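PDB 4PF1: peptidase S15/CocE/NonD from Thaumarchaeota archaeon SCGC AB-539-E09, which probably acts as a serine aminopeptidase of the alpha/beta-hydrolase fold, cleaving residues from the N-terminal end of peptides. Local coordinates for residues 161-167 / 181-187; 430-435 / 586-590; 500-505 / 531-536. All blocks are in the same frame, centred on the assembly; numbering follows the deposited sequence.

The three contacts illustrate how one chain changes its chemistry with place in the fold. Interaction 1 is wholly buried, its centre about 10 Å from the centre of the chain, and joins the helix and second strand of a beta-alpha-beta unit, largely through backbone bonds and apolar packing. Interactions 2 and 3 belong to the C-terminal beta domain. Interaction 3, a strand pair, is also fully buried, yet carries two salt bridges. The centre of interaction 2 lies about 26 Å from the centre of the chain; mostly buried, with one exposed alanine, it joins two loops by side-chain bonds, two to backbone carbonyls and one between side chains. N587 of interaction 2 reaches interaction 3; interaction 1 touches neither.

Interaction 1: residues 161-167 / 181-187; sequences SYEGYTT and VVPFASM
A strained backbone marks this contact: S161, the N-cap residue of the helix that starts at Y162, has phi/psi of 61/-118°, the conformation of the nucleophile elbow in alpha/beta hydrolases. S161 is therefore probably the catalytic serine, its OG hydrogen-bonded to H328 and to a bound glycerol, with D295 completing a probable triad. The elbow is tied to the end of strand 181-184 and the loop beyond it. S161 N donates to F184 O at 3.1 Å and, weakly, to A185 O at 3.2 Å, while M187 N returns a weak bond of 3.3 Å to S161 O. A185, at 28/52° in the left-handed region, turns the chain so that these groups face S161; the CA atoms of S161 and S186 lie 4.3 Å apart. Helix 162-167 and strand 181-184 run in roughly opposite directions, at 147°, with axes 6.9 Å apart. Glycine at 164 permits the close approach, since a CB there would clash with S186 OG and F184 O. M187 (chi1 m, chi2 t, chi3 p) lays SD 3.8 Å from Y162 CD2, an oblique Met-aromatic contact, and its CB lies 4.1 Å from Y165 CB. T167 (chi1 m), one turn after E163, bonds OG1 to E163 O at 2.7 Å and sets CG2 3.8 Å from V181 CB. The unit is the classical beta-alpha-beta crossover: strand 154-160 leads into the elbow, and strand 178-184 lies between strands 154-160 and 287-292 in the central sheet, with helix 347-365 packing on V182 and F184.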
loop_
_atom_site.group_PDB
_atom_site.type_symbol
_atom_site.label_atom_id
_atom_site.label_comp_id
_atom_site.label_asym_id
_atom_site.label_seq_id
_atom_site.Cartn_x
_atom_site.Cartn_y
_atom_site.Cartn_z
ATOM N N SER A 161 30.392 -1.867 6.801
ATOM C CA SER A 161 30.349 -3.204 7.421
ATOM C C SER A 161 31.669 -3.974 7.169
ATOM O O SER A 161 32.725 -3.505 7.606
ATOM C CB SER A 161 29.137 -3.985 6.917
ATOM O OG SER A 161 28.780 -5.026 7.807
ATOM N N TYR A 162 31.617 -5.130 6.452
ATOM C CA TYR A 162 32.810 -5.910 6.085
ATOM C C TYR A 162 33.706 -5.072 5.167
ATOM O O TYR A 162 34.929 -5.106 5.301
ATOM C CB TYR A 162 32.404 -7.223 5.391
ATOM C CG TYR A 162 33.431 -8.337 5.472
ATOM C CD1 TYR A 162 34.637 -8.254 4.776
ATOM C CD2 TYR A 162 33.145 -9.527 6.134
ATOM C CE1 TYR A 162 35.560 -9.301 4.798
ATOM C CE2 TYR A 162 34.060 -10.579 6.164
ATOM C CZ TYR A 162 35.261 -10.466 5.483
ATOM O OH TYR A 162 36.160 -11.507 5.499
ATOM N N GLU A 163 33.087 -4.282 4.264
ATOM C CA GLU A 163 33.804 -3.374 3.364
ATOM C C GLU A 163 34.424 -2.217 4.162
ATOM O O GLU A 163 35.389 -1.610 3.711
ATOM C CB GLU A 163 32.877 -2.846 2.259
ATOM C CG GLU A 163 32.370 -3.941 1.331
ATOM C CD GLU A 163 31.299 -3.533 0.338
ATOM O OE1 GLU A 163 30.920 -2.341 0.311
ATOM O OE2 GLU A 163 30.835 -4.415 -0.419
ATOM N N GLY A 164 33.870 -1.948 5.345
ATOM C CA GLY A 164 34.396 -0.962 6.279
ATOM C C GLY A 164 35.598 -1.519 7.010
ATOM O O GLY A 164 36.563 -0.799 7.264
ATOM N N TYR A 165 35.548 -2.830 7.331
ATOM C CA TYR A 165 36.643 -3.570 7.963
ATOM C C TYR A 165 37.843 -3.612 7.010
ATOM O O TYR A 165 38.968 -3.373 7.444
ATOM C CB TYR A 165 36.180 -4.998 8.350
ATOM C CG TYR A 165 37.301 -5.962 8.680
ATOM C CD1 TYR A 165 37.831 -6.033 9.964
ATOM C CD2 TYR A 165 37.800 -6.840 7.719
ATOM C CE1 TYR A 165 38.859 -6.923 10.275
ATOM C CE2 TYR A 165 38.840 -7.722 8.015
ATOM C CZ TYR A 165 39.356 -7.769 9.300
ATOM O OH TYR A 165 40.356 -8.655 9.615
ATOM N N THR A 166 37.598 -3.886 5.706
ATOM C CA THR A 166 38.673 -3.933 4.705
ATOM C C THR A 166 39.257 -2.534 4.488
ATOM O O THR A 166 40.457 -2.418 4.269
ATOM C CB THR A 166 38.208 -4.568 3.389
ATOM O OG1 THR A 166 37.158 -3.791 2.826
ATOM C CG2 THR A 166 37.772 -6.020 3.555
ATOM N N THR A 167 38.413 -1.472 4.606
ATOM C CA THR A 167 38.829 -0.065 4.496
ATOM C C THR A 167 39.835 0.262 5.622
ATOM O O THR A 167 40.852 0.910 5.368
ATOM C CB THR A 167 37.584 0.857 4.529
ATOM O OG1 THR A 167 36.817 0.658 3.340
ATOM C CG2 THR A 167 37.938 2.335 4.666
ATOM N N VAL A 181 40.584 7.617 3.871
ATOM C CA VAL A 181 39.673 6.480 4.070
ATOM C C VAL A 181 38.335 6.957 4.662
ATOM O O VAL A 181 38.309 7.888 5.472
ATOM C CB VAL A 181 40.271 5.314 4.918
ATOM C CG1 VAL A 181 41.301 4.511 4.130
ATOM C CG2 VAL A 181 40.845 5.811 6.241
ATOM N N VAL A 182 37.224 6.315 4.249
ATOM C CA VAL A 182 35.887 6.609 4.769
ATOM C C VAL A 182 35.228 5.273 5.223
ATOM O O VAL A 182 34.421 4.693 4.483
ATOM C CB VAL A 182 34.987 7.413 3.775
ATOM C CG1 VAL A 182 33.660 7.800 4.426
ATOM C CG2 VAL A 182 35.701 8.659 3.251
ATOM N N PRO A 183 35.579 4.750 6.424
ATOM C CA PRO A 183 34.948 3.499 6.871
ATOM C C PRO A 183 33.547 3.734 7.470
ATOM O O PRO A 183 33.398 4.464 8.454
ATOM C CB PRO A 183 35.940 2.950 7.902
ATOM C CG PRO A 183 36.679 4.143 8.413
ATOM C CD PRO A 183 36.531 5.272 7.429
ATOM N N PHE A 184 32.514 3.151 6.832
ATOM C CA PHE A 184 31.121 3.218 7.292
ATOM C C PHE A 184 30.789 2.004 8.134
ATOM O O PHE A 184 31.213 0.899 7.794
ATOM C CB PHE A 184 30.139 3.262 6.103
ATOM C CG PHE A 184 30.119 4.492 5.231
ATOM C CD1 PHE A 184 30.992 4.613 4.154
ATOM C CD2 PHE A 184 29.125 5.451 5.381
ATOM C CE1 PHE A 184 30.920 5.711 3.292
ATOM C CE2 PHE A 184 29.060 6.557 4.526
ATOM C CZ PHE A 184 29.955 6.677 3.485
ATOM N N ALA A 185 30.028 2.194 9.227
ATOM C CA ALA A 185 29.507 1.123 10.100
ATOM C C ALA A 185 30.400 -0.147 10.099
ATOM O O ALA A 185 29.906 -1.251 9.861
ATOM C CB ALA A 185 28.102 0.761 9.647
ATOM N N SER A 186 31.707 0.029 10.349
ATOM C CA SER A 186 32.714 -1.029 10.263
ATOM C C SER A 186 32.569 -2.132 11.304
ATOM O O SER A 186 32.104 -1.892 12.423
ATOM C CB SER A 186 34.112 -0.432 10.378
ATOM O OG SER A 186 34.363 0.480 9.322
ATOM N N MET A 187 33.021 -3.348 10.932
ATOM C CA MET A 187 33.116 -4.491 11.832
ATOM C C MET A 187 34.386 -4.282 12.652
ATOM O O MET A 187 35.481 -4.258 12.080
ATOM C CB MET A 187 33.166 -5.814 11.033
ATOM C CG MET A 187 31.906 -6.097 10.223
ATOM S SD MET A 187 32.034 -7.573 9.168
ATOM C CE MET A 187 32.062 -8.835 10.386
#

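Interaction 2: residues 430-435 / 586-590; sequences SDPAKP and RNPQT
Each segment is shaped by a turn that a side chain secures. From D431 to K434 the chain makes a type I beta turn, with P432 at -64/-18°, closed by K434 N to D431 O at 2.9 Å; D431 OD1 accepts from A433 N at 3.1 Å, an Asx turn. In 586-590, N587 OD1 accepts from Q589 N at 3.0 Å in a second Asx turn, and Q589 has a positive phi (75/9°). The CA atoms of P432 and R586 are 6.5 Å apart. Q589 (chi1 m, chi2 t) meets S430 with both ends of its amide: NE2, which also bonds R604 O, donates to S430 O at 2.9 Å, and S430 OG (chi1 t) donates to Q589 OE1 at 2.6 Å. R586 (m, t, m) sends NH1 to P432 O at 2.9 Å, while its CD lies 3.8 Å from P435 CG and its NH2 bonds G239 O. The P432 ring sets CG 3.5 Å from Q589 NE2. K434 NZ reaches V470 O of the second subunit. Within the S15 C-terminal non-catalytic domain, the contact ties the loop after strand 425-430 to that between strands 571-577 and 606-625, with helix 231-238 packing against P435 and R586.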
loop_
_atom_site.group_PDB
_atom_site.type_symbol
_atom_site.label_atom_id
_atom_site.label_comp_id
_atom_site.label_asym_id
_atom_site.label_seq_id
_atom_site.Cartn_x
_atom_site.Cartn_y
_atom_site.Cartn_z
ATOM N N SER A 430 11.688 -15.111 34.827
ATOM C CA SER A 430 12.116 -15.310 33.451
ATOM C C SER A 430 12.072 -16.798 33.121
ATOM O O SER A 430 12.758 -17.600 33.765
ATOM C CB SER A 430 13.512 -14.742 33.233
ATOM O OG SER A 430 14.032 -15.149 31.977
ATOM N N ASP A 431 11.243 -17.168 32.140
ATOM C CA ASP A 431 11.063 -18.558 31.745
ATOM C C ASP A 431 11.728 -18.824 30.381
ATOM O O ASP A 431 11.220 -18.374 29.349
ATOM C CB ASP A 431 9.560 -18.913 31.714
ATOM C CG ASP A 431 9.235 -20.367 31.403
ATOM O OD1 ASP A 431 10.166 -21.203 31.411
ATOM O OD2 ASP A 431 8.049 -20.671 31.176
ATOM N N PRO A 432 12.836 -19.609 30.353
ATOM C CA PRO A 432 13.501 -19.902 29.067
ATOM C C PRO A 432 12.626 -20.714 28.099
ATOM O O PRO A 432 12.895 -20.707 26.902
ATOM C CB PRO A 432 14.753 -20.686 29.484
ATOM C CG PRO A 432 14.955 -20.351 30.933
ATOM C CD PRO A 432 13.574 -20.211 31.480
ATOM N N ALA A 433 11.564 -21.389 28.604
ATOM C CA ALA A 433 10.627 -22.129 27.741
ATOM C C ALA A 433 9.725 -21.140 26.978
ATOM O O ALA A 433 9.191 -21.480 25.923
ATOM C CB ALA A 433 9.785 -23.093 28.571
ATOM N N LYS A 434 9.597 -19.900 27.503
ATOM C CA LYS A 434 8.840 -18.813 26.871
ATOM C C LYS A 434 9.739 -17.557 26.733
ATOM O O LYS A 434 9.530 -16.571 27.447
ATOM C CB LYS A 434 7.564 -18.502 27.674
ATOM C CG LYS A 434 6.430 -19.479 27.417
ATOM C CD LYS A 434 5.251 -19.189 28.319
ATOM C CE LYS A 434 4.027 -19.954 27.904
ATOM N NZ LYS A 434 3.006 -19.973 28.978
ATOM N N PRO A 435 10.786 -17.577 25.863
ATOM C CA PRO A 435 11.651 -16.390 25.757
ATOM C C PRO A 435 10.914 -15.192 25.170
ATOM O O PRO A 435 10.003 -15.356 24.352
ATOM C CB PRO A 435 12.789 -16.854 24.846
ATOM C CG PRO A 435 12.215 -17.970 24.055
ATOM C CD PRO A 435 11.217 -18.647 24.935
ATOM N N ARG A 586 19.036 -18.299 23.970
ATOM C CA ARG A 586 18.581 -18.215 25.359
ATOM C C ARG A 586 19.674 -18.546 26.337
ATOM O O ARG A 586 20.430 -19.504 26.131
ATOM C CB ARG A 586 17.414 -19.177 25.622
ATOM C CG ARG A 586 16.193 -18.967 24.755
ATOM C CD ARG A 586 15.265 -20.161 24.831
ATOM N NE ARG A 586 15.927 -21.415 24.457
ATOM C CZ ARG A 586 15.662 -22.594 25.012
ATOM N NH1 ARG A 586 14.755 -22.694 25.973
ATOM N NH2 ARG A 586 16.308 -23.679 24.615
ATOM N N ASN A 587 19.713 -17.809 27.446
ATOM C CA ASN A 587 20.582 -18.161 28.548
ATOM C C ASN A 587 19.869 -19.283 29.315
ATOM O O ASN A 587 18.675 -19.145 29.606
ATOM C CB ASN A 587 20.870 -16.951 29.442
ATOM C CG ASN A 587 21.991 -17.187 30.424
ATOM O OD1 ASN A 587 21.911 -18.046 31.311
ATOM N ND2 ASN A 587 23.064 -16.427 30.289
ATOM N N PRO A 588 20.540 -20.430 29.587
ATOM C CA PRO A 588 19.850 -21.534 30.291
ATOM C C PRO A 588 19.374 -21.154 31.695
ATOM O O PRO A 588 18.430 -21.757 32.205
ATOM C CB PRO A 588 20.912 -22.642 30.347
ATOM C CG PRO A 588 21.922 -22.270 29.308
ATOM C CD PRO A 588 21.939 -20.782 29.275
ATOM N N GLN A 589 20.015 -20.131 32.301
ATOM C CA GLN A 589 19.743 -19.595 33.643
ATOM C C GLN A 589 20.277 -20.551 34.742
ATOM O O GLN A 589 20.063 -20.328 35.932
ATOM C CB GLN A 589 18.266 -19.184 33.840
ATOM C CG GLN A 589 17.867 -18.092 32.839
ATOM C CD GLN A 589 16.505 -17.479 33.004
ATOM O OE1 GLN A 589 16.256 -16.379 32.510
ATOM N NE2 GLN A 589 15.566 -18.190 33.616
ATOM N N THR A 590 21.044 -21.566 34.312
ATOM C CA THR A 590 21.872 -22.449 35.135
ATOM C C THR A 590 23.228 -22.440 34.453
ATOM O O THR A 590 23.271 -22.390 33.219
ATOM C CB THR A 590 21.283 -23.871 35.329
ATOM O OG1 THR A 590 21.336 -24.602 34.106
ATOM C CG2 THR A 590 19.876 -23.869 35.913
#

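Interaction 3: residues 500-505 / 531-536; sequences DADWVV and DIFRGR
D502, with the largest area buried here, bonds across the strands through its carboxylate; its backbone adds only a CA-H...O contact, D502 CA to F533 O at 3.4 Å. It pairs with R534 at a non-hydrogen-bonded position, CA to CA 4.6 Å, and its side chain (chi1 m) takes a two-pronged salt bridge: R534 NE to D502 OD1 at 2.9 Å and R534 NH2 to D502 OD2 at 2.8 Å. R534 NH1 also makes a salt bridge to D585. D500 (chi1 t) makes another, D500 OD2 to R536 NH2 at 2.8 Å, beyond the strands, where A501 O accepts from G535 N at 2.7 Å as residues 535-536 enter a 3-10 turn. N587 ND2 probably hydrogen-bonds OD1 of both D500 and D502. Strands 502-505 and 531-534 form an antiparallel pair, their axes 4.6 Å apart at 162°, in a four-stranded sheet with 525-534 outermost, within the C-terminal beta domain of the S15 family. W503, third in buried area, is hydrogen-bonded to F533 both ways: W503 N to F533 O and F533 N to W503 O, each 2.9 Å. V505 and D531 repeat the pattern, with V505 N to D531 O at 2.9 Å and D531 N to V505 O at 3.1 Å. Between these pairs, V504 CG2 touches I532 CD1 at 3.7 Å on the face that holds D502 and R534. On the other face W503 (chi1 m, chi2 99°) packs on strand 489-496 and meets the Y555 ring, while V505 and F533 rest on I557.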
loop_
_atom_site.group_PDB
_atom_site.type_symbol
_atom_site.label_atom_id
_atom_site.label_comp_id
_atom_site.label_asym_id
_atom_site.label_seq_id
_atom_site.Cartn_x
_atom_site.Cartn_y
_atom_site.Cartn_z
ATOM N N ASP A 500 23.194 -18.442 36.158
ATOM C CA ASP A 500 23.530 -17.667 34.958
ATOM C C ASP A 500 22.308 -16.844 34.547
ATOM O O ASP A 500 21.190 -17.181 34.944
ATOM C CB ASP A 500 24.016 -18.573 33.801
ATOM C CG ASP A 500 24.899 -17.867 32.768
ATOM O OD1 ASP A 500 24.901 -16.612 32.737
ATOM O OD2 ASP A 500 25.566 -18.567 31.981
ATOM N N ALA A 501 22.525 -15.724 33.821
ATOM C CA ALA A 501 21.439 -14.834 33.392
ATOM C C ALA A 501 21.884 -13.862 32.333
ATOM O O ALA A 501 23.032 -13.434 32.334
ATOM C CB ALA A 501 20.893 -14.049 34.584
ATOM N N ASP A 502 20.953 -13.477 31.455
ATOM C CA ASP A 502 21.132 -12.417 30.470
ATOM C C ASP A 502 20.360 -11.213 30.956
ATOM O O ASP A 502 19.268 -11.379 31.504
ATOM C CB ASP A 502 20.623 -12.850 29.082
ATOM C CG ASP A 502 21.598 -13.679 28.272
ATOM O OD1 ASP A 502 22.771 -13.784 28.682
ATOM O OD2 ASP A 502 21.183 -14.231 27.236
ATOM N N TRP A 503 20.921 -10.010 30.808
ATOM C CA TRP A 503 20.225 -8.808 31.236
ATOM C C TRP A 503 20.134 -7.830 30.073
ATOM O O TRP A 503 21.157 -7.355 29.573
ATOM C CB TRP A 503 20.897 -8.167 32.467
ATOM C CG TRP A 503 21.004 -9.082 33.657
ATOM C CD1 TRP A 503 22.101 -9.789 34.050
ATOM C CD2 TRP A 503 19.963 -9.404 34.593
ATOM N NE1 TRP A 503 21.819 -10.516 35.184
ATOM C CE2 TRP A 503 20.512 -10.300 35.537
ATOM C CE3 TRP A 503 18.624 -8.997 34.743
ATOM C CZ2 TRP A 503 19.768 -10.805 36.614
ATOM C CZ3 TRP A 503 17.887 -9.497 35.810
ATOM C CH2 TRP A 503 18.453 -10.401 36.722
ATOM N N VAL A 504 18.902 -7.587 29.602
ATOM C CA VAL A 504 18.609 -6.662 28.506
ATOM C C VAL A 504 18.163 -5.333 29.110
ATOM O O VAL A 504 17.228 -5.311 29.913
ATOM C CB VAL A 504 17.530 -7.230 27.535
ATOM C CG1 VAL A 504 17.247 -6.261 26.388
ATOM C CG2 VAL A 504 17.917 -8.602 27.002
ATOM N N VAL A 505 18.840 -4.234 28.749
ATOM C CA VAL A 505 18.477 -2.903 29.229
ATOM C C VAL A 505 18.090 -2.055 28.022
ATOM O O VAL A 505 18.870 -1.948 27.078
ATOM C CB VAL A 505 19.596 -2.230 30.086
ATOM C CG1 VAL A 505 19.177 -0.831 30.540
ATOM C CG2 VAL A 505 19.964 -3.092 31.294
ATOM N N ASP A 531 20.811 -2.650 24.815
ATOM C CA ASP A 531 21.798 -3.712 24.661
ATOM C C ASP A 531 21.586 -4.827 25.680
ATOM O O ASP A 531 20.706 -4.735 26.539
ATOM C CB ASP A 531 23.244 -3.184 24.702
ATOM C CG ASP A 531 24.099 -3.774 23.586
ATOM O OD1 ASP A 531 23.916 -4.973 23.266
ATOM O OD2 ASP A 531 24.914 -3.030 23.008
ATOM N N ILE A 532 22.366 -5.905 25.542
ATOM C CA ILE A 532 22.269 -7.112 26.363
ATOM C C ILE A 532 23.640 -7.467 26.952
ATOM O O ILE A 532 24.672 -7.245 26.315
ATOM C CB ILE A 532 21.680 -8.283 25.500
ATOM C CG1 ILE A 532 21.529 -9.604 26.311
ATOM C CG2 ILE A 532 22.475 -8.490 24.195
ATOM C CD1 ILE A 532 20.694 -10.709 25.622
ATOM N N PHE A 533 23.638 -8.027 28.168
ATOM C CA PHE A 533 24.852 -8.472 28.833
ATOM C C PHE A 533 24.688 -9.927 29.269
ATOM O O PHE A 533 23.722 -10.252 29.962
ATOM C CB PHE A 533 25.170 -7.568 30.047
ATOM C CG PHE A 533 26.555 -7.751 30.633
ATOM C CD1 PHE A 533 26.866 -8.875 31.392
ATOM C CD2 PHE A 533 27.530 -6.775 30.468
ATOM C CE1 PHE A 533 28.148 -9.049 31.921
ATOM C CE2 PHE A 533 28.802 -6.937 31.020
ATOM C CZ PHE A 533 29.106 -8.076 31.739
ATOM N N ARG A 534 25.635 -10.801 28.883
ATOM C CA ARG A 534 25.610 -12.201 29.312
ATOM C C ARG A 534 26.300 -12.290 30.674
ATOM O O ARG A 534 27.515 -12.092 30.772
ATOM C CB ARG A 534 26.253 -13.128 28.266
ATOM C CG ARG A 534 26.025 -14.612 28.555
ATOM C CD ARG A 534 25.767 -15.401 27.292
ATOM N NE ARG A 534 24.365 -15.331 26.875
ATOM C CZ ARG A 534 23.886 -15.906 25.776
ATOM N NH1 ARG A 534 24.692 -16.581 24.965
ATOM N NH2 ARG A 534 22.600 -15.799 25.471
ATOM N N GLY A 535 25.487 -12.514 31.711
ATOM C CA GLY A 535 25.870 -12.522 33.123
ATOM C C GLY A 535 27.074 -13.340 33.540
ATOM O O GLY A 535 27.728 -12.995 34.527
ATOM N N ARG A 536 27.378 -14.428 32.808
ATOM C CA ARG A 536 28.533 -15.288 33.108
ATOM C C ARG A 536 29.880 -14.521 32.945
ATOM O O ARG A 536 30.901 -14.970 33.470
ATOM C CB ARG A 536 28.516 -16.559 32.229
ATOM C CG ARG A 536 28.772 -16.286 30.746
ATOM C CD ARG A 536 28.225 -17.361 29.829
ATOM N NE ARG A 536 29.126 -18.506 29.704
ATOM C CZ ARG A 536 28.907 -19.693 30.263
ATOM N NH1 ARG A 536 29.772 -20.682 30.093
ATOM N NH2 ARG A 536 27.817 -19.899 30.993
#